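PDB 3EWL: uncharacterized conserved protein BF1870 from Bacteroides fragilis, which is of unknown function but carries a thioredoxin-like domain, which forms most of this C-terminal portion of the protein and may take part in thiol redox chemistry. Local coordinates for residues A[10-15]-A[90-96]; A[43-49]-A[85-89]; A[68-72]-A[98-102]. One frame throughout, in Å; residues are numbered along the deposited sequence. Where two conformers were deposited one is given.

Interaction 1. Residues A[10-15]-A[90-96]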
# COMPACT_ATOMS: atom_id res chain seq x y z
N PHE A 10 8.66 -1.76 8.16
CA PHE A 10 9.10 -0.35 8.18
C PHE A 10 8.11 0.47 8.99
O PHE A 10 6.98 0.03 9.27
CB PHE A 10 9.15 0.22 6.75
CG PHE A 10 7.89 -0.00 5.98
CD1 PHE A 10 6.88 0.97 5.94
CD2 PHE A 10 7.70 -1.19 5.27
CE1 PHE A 10 5.71 0.75 5.23
CE2 PHE A 10 6.49 -1.42 4.56
CZ PHE A 10 5.52 -0.45 4.54
N THR A 11 8.50 1.70 9.32
CA THR A 11 7.61 2.60 10.02
C THR A 11 7.03 3.63 9.04
O THR A 11 7.57 3.82 7.94
CB THR A 11 8.33 3.32 11.16
OG1 THR A 11 9.49 3.96 10.62
CG2 THR A 11 8.78 2.30 12.24
N TYR A 12 5.97 4.31 9.45
CA TYR A 12 5.37 5.35 8.63
C TYR A 12 4.61 6.29 9.53
O TYR A 12 4.30 5.94 10.68
CB TYR A 12 4.43 4.76 7.55
CG TYR A 12 3.28 3.99 8.12
CD1 TYR A 12 2.05 4.61 8.36
CD2 TYR A 12 3.40 2.62 8.42
CE1 TYR A 12 0.98 3.91 8.92
CE2 TYR A 12 2.33 1.89 9.00
CZ TYR A 12 1.13 2.55 9.24
OH TYR A 12 0.09 1.87 9.77
N VAL A 13 4.32 7.48 9.00
CA VAL A 13 3.43 8.42 9.67
C VAL A 13 2.27 8.73 8.76
O VAL A 13 2.39 8.66 7.51
CB VAL A 13 4.16 9.70 10.13
CG1 VAL A 13 4.65 10.53 8.92
CG2 VAL A 13 3.25 10.51 11.10
N THR A 14 1.11 8.98 9.37
CA THR A 14 -0.02 9.49 8.62
C THR A 14 -0.20 10.97 8.91
O THR A 14 0.40 11.55 9.83
CB THR A 14 -1.33 8.75 8.95
OG1 THR A 14 -1.75 9.13 10.26
CG2 THR A 14 -1.13 7.26 8.91
N VAL A 15 -1.07 11.57 8.12
CA VAL A 15 -1.38 12.95 8.27
C VAL A 15 -2.03 13.25 9.64
O VAL A 15 -1.86 14.34 10.17
CB VAL A 15 -2.25 13.37 7.07
CG1 VAL A 15 -3.44 14.14 7.51
CG2 VAL A 15 -1.37 14.08 6.04
N ILE A 90 -5.28 3.42 4.62
CA ILE A 90 -4.31 4.05 5.49
C ILE A 90 -3.27 4.66 4.56
O ILE A 90 -2.78 3.98 3.68
CB ILE A 90 -3.69 3.01 6.42
CG1 ILE A 90 -4.79 2.44 7.31
CG2 ILE A 90 -2.52 3.61 7.30
CD1 ILE A 90 -4.30 1.22 8.08
N VAL A 91 -2.97 5.96 4.72
CA VAL A 91 -2.08 6.69 3.83
C VAL A 91 -0.87 7.14 4.64
O VAL A 91 -1.05 7.90 5.61
CB VAL A 91 -2.80 7.90 3.23
CG1 VAL A 91 -1.85 8.72 2.35
CG2 VAL A 91 -4.01 7.43 2.46
N GLY A 92 0.33 6.66 4.30
CA GLY A 92 1.51 6.90 5.13
C GLY A 92 2.74 7.36 4.37
O GLY A 92 2.86 7.11 3.19
N TRP A 93 3.66 8.03 5.06
CA TRP A 93 4.94 8.44 4.50
C TRP A 93 6.01 7.73 5.30
O TRP A 93 6.01 7.82 6.52
CB TRP A 93 5.12 9.98 4.64
CG TRP A 93 6.53 10.52 4.33
CD1 TRP A 93 7.30 10.21 3.26
CD2 TRP A 93 7.26 11.50 5.09
NE1 TRP A 93 8.48 10.91 3.30
CE2 TRP A 93 8.48 11.71 4.41
CE3 TRP A 93 7.00 12.24 6.26
CZ2 TRP A 93 9.47 12.61 4.88
CZ3 TRP A 93 7.97 13.12 6.75
CH2 TRP A 93 9.20 13.30 6.05
N ASN A 94 6.94 7.06 4.63
CA ASN A 94 8.10 6.42 5.26
C ASN A 94 9.11 7.50 5.65
O ASN A 94 10.12 7.68 4.98
CB ASN A 94 8.71 5.39 4.30
CG ASN A 94 9.91 4.61 4.89
OD1 ASN A 94 10.95 4.49 4.23
ND2 ASN A 94 9.75 4.06 6.12
N LYS A 95 8.78 8.24 6.70
CA LYS A 95 9.57 9.40 7.19
C LYS A 95 11.00 8.94 7.47
O LYS A 95 11.96 9.66 7.14
CB LYS A 95 8.91 9.96 8.46
CG LYS A 95 9.52 11.23 9.12
CD LYS A 95 8.60 11.70 10.28
CE LYS A 95 9.15 12.92 11.06
NZ LYS A 95 10.51 12.60 11.70
N ALA A 96 11.15 7.73 8.01
CA ALA A 96 12.50 7.17 8.27
C ALA A 96 13.39 7.06 7.01
O ALA A 96 14.61 7.13 7.12
CB ALA A 96 12.43 5.84 9.04
O HOH W 1 8.78 6.58 9.32
O HOH W 2 -2.55 10.35 6.21
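V13 and W93 form a single antiparallel bridge, a hydrogen-bonded pair. V13 N donates to W93 O at 3.0 Å, and W93 N returns a bond to V13 O at 2.8 Å. The strand axes cross at 106°, which fits a pairing limited to one bridge. CA-H groups add to it, among them G92 CA, 3.1 Å from V13 O, and Y12 CA, facing W93 O.

One side chain bonds directly to backbone across the contact. N94 ND2 reaches T11 O at 2.8 Å, with acceptor and amide in one plane. The same ND2 also bonds D98 OD2, and OD1 takes I99 N, so both ends of the amide are held and its rotation is fixed. Water completes the polar links at either end of the contact. One water joins T11 OG1 to A96 N, and another joins V15 N to V91 O.

The apolar contacts centre on Y12. Its CG sits between backbone N and carbonyl carbon (chi1 61°), which brings the ring close to G92. With no side chain on G92, Y12 CD1 lies 4.0 Å from G92 CA. Farther out, Y12 CE1 meets I90 CG2 at 3.9 Å, the two side chains crossing near a right angle. V13 CG1 runs beside W93 and touches W93 CE3 at 3.9 Å.

Strands 11-13 and 19-21 make a small antiparallel pair. It attaches here to 90-93, the outermost strand of the main sheet, consistent with an N-terminal hairpin added to a thioredoxin-like core.

Interaction 2. Residues A[43-49]-A[85-89]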
# COMPACT_ATOMS: atom_id res chain seq x y z
N ARG A 43 -3.22 7.49 -9.58
CA ARG A 43 -4.61 7.95 -9.61
C ARG A 43 -5.53 6.96 -10.34
O ARG A 43 -6.61 6.64 -9.83
CB ARG A 43 -4.71 9.34 -10.24
CG ARG A 43 -3.71 10.40 -9.69
CD ARG A 43 -3.95 10.81 -8.24
NE ARG A 43 -3.37 9.86 -7.26
CZ ARG A 43 -2.09 9.84 -6.90
NH1 ARG A 43 -1.67 8.96 -5.98
NH2 ARG A 43 -1.23 10.70 -7.46
N LYS A 44 -5.11 6.46 -11.51
CA LYS A 44 -5.95 5.55 -12.28
C LYS A 44 -6.19 4.24 -11.56
O LYS A 44 -7.32 3.74 -11.58
CB LYS A 44 -5.39 5.27 -13.69
CG LYS A 44 -5.29 6.53 -14.56
CD LYS A 44 -4.53 6.30 -15.91
CE LYS A 44 -5.27 5.32 -16.90
NZ LYS A 44 -4.88 3.85 -16.74
N PHE A 45 -5.14 3.67 -10.96
CA PHE A 45 -5.29 2.45 -10.17
C PHE A 45 -6.28 2.69 -9.01
O PHE A 45 -7.18 1.87 -8.75
CB PHE A 45 -3.92 1.96 -9.61
CG PHE A 45 -4.03 0.67 -8.85
CD1 PHE A 45 -3.76 -0.55 -9.47
CD2 PHE A 45 -4.51 0.65 -7.54
CE1 PHE A 45 -3.89 -1.74 -8.80
CE2 PHE A 45 -4.65 -0.57 -6.84
CZ PHE A 45 -4.35 -1.76 -7.48
N GLU A 46 -6.06 3.79 -8.28
CA GLU A 46 -6.93 4.22 -7.17
C GLU A 46 -8.39 4.30 -7.64
O GLU A 46 -9.26 3.78 -6.99
CB GLU A 46 -6.50 5.59 -6.59
CG GLU A 46 -5.19 5.57 -5.82
CD GLU A 46 -4.48 6.96 -5.80
OE1 GLU A 46 -3.24 7.01 -5.51
OE2 GLU A 46 -5.14 7.98 -6.06
N LYS A 47 -8.62 4.93 -8.79
CA LYS A 47 -9.95 5.05 -9.39
C LYS A 47 -10.57 3.69 -9.73
O LYS A 47 -11.73 3.45 -9.44
CB LYS A 47 -9.88 5.92 -10.65
CG LYS A 47 -11.25 6.13 -11.33
CD LYS A 47 -11.11 6.67 -12.71
CE LYS A 47 -12.47 6.94 -13.32
NZ LYS A 47 -13.08 5.66 -13.76
N LEU A 48 -9.79 2.80 -10.35
CA LEU A 48 -10.30 1.49 -10.77
C LEU A 48 -10.59 0.60 -9.57
O LEU A 48 -11.59 -0.10 -9.55
CB LEU A 48 -9.31 0.77 -11.68
CG LEU A 48 -9.06 1.22 -13.12
CD1 LEU A 48 -8.06 0.25 -13.77
CD2 LEU A 48 -10.35 1.30 -13.93
N PHE A 49 -9.68 0.62 -8.60
CA PHE A 49 -9.84 -0.17 -7.38
C PHE A 49 -11.22 0.08 -6.75
O PHE A 49 -11.89 -0.87 -6.34
CB PHE A 49 -8.69 0.14 -6.39
CG PHE A 49 -8.64 -0.77 -5.21
CD1 PHE A 49 -7.76 -1.87 -5.21
CD2 PHE A 49 -9.47 -0.55 -4.10
CE1 PHE A 49 -7.71 -2.74 -4.11
CE2 PHE A 49 -9.43 -1.40 -3.00
CZ PHE A 49 -8.55 -2.50 -2.99
N MSE A 85 -6.70 10.77 -1.14
CA MSE A 85 -6.51 9.34 -1.35
C MSE A 85 -7.75 8.57 -0.96
O MSE A 85 -8.57 9.07 -0.17
CB MSE A 85 -5.33 8.86 -0.48
CG MSE A 85 -3.99 9.31 -1.04
SE MSE A 85 -3.60 8.53 -2.80
CE MSE A 85 -3.00 6.72 -2.28
N PRO A 86 -7.90 7.36 -1.51
CA PRO A 86 -9.17 6.66 -1.33
C PRO A 86 -9.61 6.52 0.14
O PRO A 86 -8.84 6.15 1.02
CB PRO A 86 -8.90 5.28 -1.94
CG PRO A 86 -7.88 5.52 -2.94
CD PRO A 86 -6.97 6.57 -2.33
N GLN A 87 -10.87 6.81 0.37
CA GLN A 87 -11.46 6.68 1.68
C GLN A 87 -11.31 5.25 2.25
O GLN A 87 -11.56 4.28 1.56
CB GLN A 87 -12.93 7.06 1.56
CG GLN A 87 -13.29 8.31 2.28
CD GLN A 87 -13.21 8.08 3.78
OE1 GLN A 87 -13.67 7.03 4.29
NE2 GLN A 87 -12.62 9.05 4.49
N GLY A 88 -10.88 5.11 3.50
CA GLY A 88 -10.68 3.76 4.05
C GLY A 88 -9.24 3.24 3.98
O GLY A 88 -8.88 2.35 4.75
N TRP A 89 -8.44 3.75 3.05
CA TRP A 89 -7.01 3.41 2.97
C TRP A 89 -6.24 4.12 4.05
O TRP A 89 -6.53 5.29 4.36
CB TRP A 89 -6.41 3.84 1.62
CG TRP A 89 -6.94 3.08 0.42
CD1 TRP A 89 -8.12 2.35 0.32
CD2 TRP A 89 -6.34 3.01 -0.88
NE1 TRP A 89 -8.26 1.84 -0.95
CE2 TRP A 89 -7.17 2.20 -1.69
CE3 TRP A 89 -5.15 3.54 -1.42
CZ2 TRP A 89 -6.86 1.92 -3.04
CZ3 TRP A 89 -4.84 3.27 -2.75
CH2 TRP A 89 -5.69 2.46 -3.55
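E46 OE2 accepts R43 NE at 2.8 Å in a practically straight bond, on the syn side of the carboxylate but 29° out of its plane. R43 NH1 donates to the syn lone pair of E46 OE1. This is a side-on, two-nitrogen salt bridge one turn apart on the helix. Bends at chi2 and chi3 fold the arginine back to make it. R43 NH2 also donates to D36 O, so the guanidinium is tied at a second point. Together these bonds hold the E46 carboxylate in a buried setting, where the arginine would be expected to favour its charged form.

The M85 side chain, a selenomethionine in this crystal, crosses that of E46 at about a right angle. Its SE lies 3.1 Å from E46 OE1, a close contact, and 3.7 Å from R43 NH1. The polarisable selenium thus lies against the ion pair.

Nearer the backbone, E46 is apolar in its contacts. E46 CB touches P86 CG at 3.9 Å, and E46 CG rests at 3.9 Å from W89 CZ3. P86 CG also sits over the W89 ring, 3.4 Å above its plane. The type II turn from P86 to W89 folds the proline and the indole together in this way.

F49 and W89 form a T-shaped pair, with planes at 89°. W89 presents its CZ2 edge to one face of F49, and W89 CZ2 lies 3.7 Å from F49 CD2, toward the rim of that ring.

The loop between helix 75-82 and strand 90-93 is packed here on helix 40-50. The helix-on-sheet arrangement fits the thioredoxin-like domain. F33 of strand 29-34 and V66 and A68 of strand 64-70 also meet W89, while M129 of helix 129-137 packs on F49.

Interaction 3. Residues A[68-72]-A[98-102]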
# COMPACT_ATOMS: atom_id res chain seq x y z
N ALA A 68 -1.20 2.50 1.82
CA ALA A 68 -0.61 3.28 0.76
C ALA A 68 0.56 4.05 1.37
O ALA A 68 0.40 4.84 2.35
CB ALA A 68 -1.70 4.24 0.17
N ILE A 69 1.73 3.83 0.79
CA ILE A 69 2.96 4.33 1.32
C ILE A 69 3.72 5.18 0.29
O ILE A 69 4.02 4.70 -0.83
CB ILE A 69 3.88 3.14 1.77
CG1 ILE A 69 3.21 2.35 2.91
CG2 ILE A 69 5.25 3.65 2.24
CD1 ILE A 69 2.96 3.24 4.24
N TYR A 70 4.06 6.41 0.67
CA TYR A 70 4.97 7.25 -0.14
C TYR A 70 6.38 7.07 0.41
O TYR A 70 6.58 7.25 1.59
CB TYR A 70 4.53 8.71 -0.07
CG TYR A 70 5.48 9.68 -0.77
CD1 TYR A 70 5.81 9.53 -2.15
CD2 TYR A 70 6.03 10.75 -0.07
CE1 TYR A 70 6.70 10.43 -2.77
CE2 TYR A 70 6.90 11.65 -0.68
CZ TYR A 70 7.21 11.51 -2.01
OH TYR A 70 8.09 12.44 -2.56
N PRO A 71 7.34 6.66 -0.44
CA PRO A 71 8.67 6.30 0.03
C PRO A 71 9.72 7.36 -0.17
O PRO A 71 10.86 7.17 0.30
CB PRO A 71 9.03 5.07 -0.81
CG PRO A 71 8.25 5.25 -2.08
CD PRO A 71 7.07 6.16 -1.81
N ASP A 72 9.36 8.48 -0.82
CA ASP A 72 10.37 9.48 -1.19
C ASP A 72 10.33 10.72 -0.29
O ASP A 72 9.87 10.60 0.87
CB ASP A 72 10.36 9.73 -2.70
CG ASP A 72 10.72 8.44 -3.48
OD1 ASP A 72 11.77 7.86 -3.13
OD2 ASP A 72 9.96 7.95 -4.37
N ASP A 98 13.98 4.54 5.15
CA ASP A 98 14.72 3.26 5.05
C ASP A 98 14.25 2.35 3.92
O ASP A 98 15.02 1.46 3.51
CB ASP A 98 14.70 2.49 6.37
CG ASP A 98 13.30 2.44 7.01
OD1 ASP A 98 13.15 1.76 8.05
OD2 ASP A 98 12.34 3.08 6.49
N ILE A 99 13.02 2.52 3.44
CA ILE A 99 12.56 1.73 2.29
C ILE A 99 13.47 1.97 1.07
O ILE A 99 13.89 1.04 0.42
CB ILE A 99 11.09 2.02 1.94
CG1 ILE A 99 10.16 1.36 2.99
CG2 ILE A 99 10.74 1.48 0.50
CD1 ILE A 99 8.73 1.84 2.89
N ARG A 100 13.80 3.22 0.81
CA ARG A 100 14.74 3.54 -0.24
C ARG A 100 16.17 3.27 0.20
O ARG A 100 16.87 2.57 -0.48
CB ARG A 100 14.57 4.99 -0.69
CG ARG A 100 13.22 5.26 -1.37
CD ARG A 100 13.10 4.58 -2.75
NE ARG A 100 12.08 5.24 -3.59
CZ ARG A 100 11.51 4.65 -4.64
NH1 ARG A 100 11.87 3.42 -4.99
NH2 ARG A 100 10.57 5.29 -5.33
N THR A 101 16.61 3.80 1.33
CA THR A 101 18.04 3.68 1.65
C THR A 101 18.50 2.25 1.88
O THR A 101 19.63 1.95 1.60
CB THR A 101 18.51 4.60 2.80
OG1 THR A 101 17.81 4.28 3.99
CG2 THR A 101 18.25 6.05 2.46
N ARG A 102 17.62 1.36 2.34
CA ARG A 102 17.98 -0.06 2.45
C ARG A 102 17.33 -0.89 1.33
O ARG A 102 17.48 -2.10 1.31
CB ARG A 102 17.60 -0.63 3.81
CG ARG A 102 18.20 0.12 4.98
CD ARG A 102 17.99 -0.61 6.31
NE ARG A 102 18.58 0.11 7.45
CZ ARG A 102 18.48 -0.29 8.72
NH1 ARG A 102 17.81 -1.41 9.01
NH2 ARG A 102 19.06 0.40 9.69
O HOH W 3 12.05 5.54 2.03
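R100 leaves helix 98-101 with its CB directed toward P71 and D72, and a bend at chi2 (-69°) turns the chain along them. R100 CG is 3.5 Å from P71 O and equally near D72 OD1. CD also passes close to D72 OD1. R100 NE donates to D72 OD1 at 2.7 Å, on the syn side and slightly out of the carboxylate plane. At the tip, R100 NH2 donates to D72 OD2 at 2.9 Å through the syn lone pair of that oxygen. The grip is side-on, one nitrogen to each oxygen, with the two flat groups only 16° apart. NH1 has a weak bond to I107 O. P71 CG lies over one face of the guanidinium, 4.0 Å from R100 NH2.

A water bridges P71 O and R100 N. Beside the salt bridge the contact is apolar: I99 CD1 meets I69 CG2 at 4.0 Å, and I99 CG2 lies against P71 CB.

The short helix 98-101 is thereby fixed to the C-terminal end of strand 64-70 and the turn after it. Strand 64-70 runs between 90-93 and 29-34 in the main sheet of the thioredoxin-like domain, and F34 of strand 29-34 also packs on I99.

Strand 64-70 and its neighbour 90-93 bring the three contacts together. Interactions 1 and 3 lie close, about 9 Å between centres, joined by W93 NE1 to D72 O and by packing of F10 on I99. Interaction 2 is about 20 Å from interaction 3 between centres, on the other side of the chain's centre, yet M85 and W89 both touch A68. Interaction 1 is only partly buried and relies on backbone bonds and waters at a sheet edge. Interaction 2 is buried, including E46, whose arginine partner is on the same helix. In interaction 3 the isoleucines and proline are buried, while the R100-D72 pair lies at the rim. Interaction 2 adds an aromatic pair; interaction 3 has aliphatic packing.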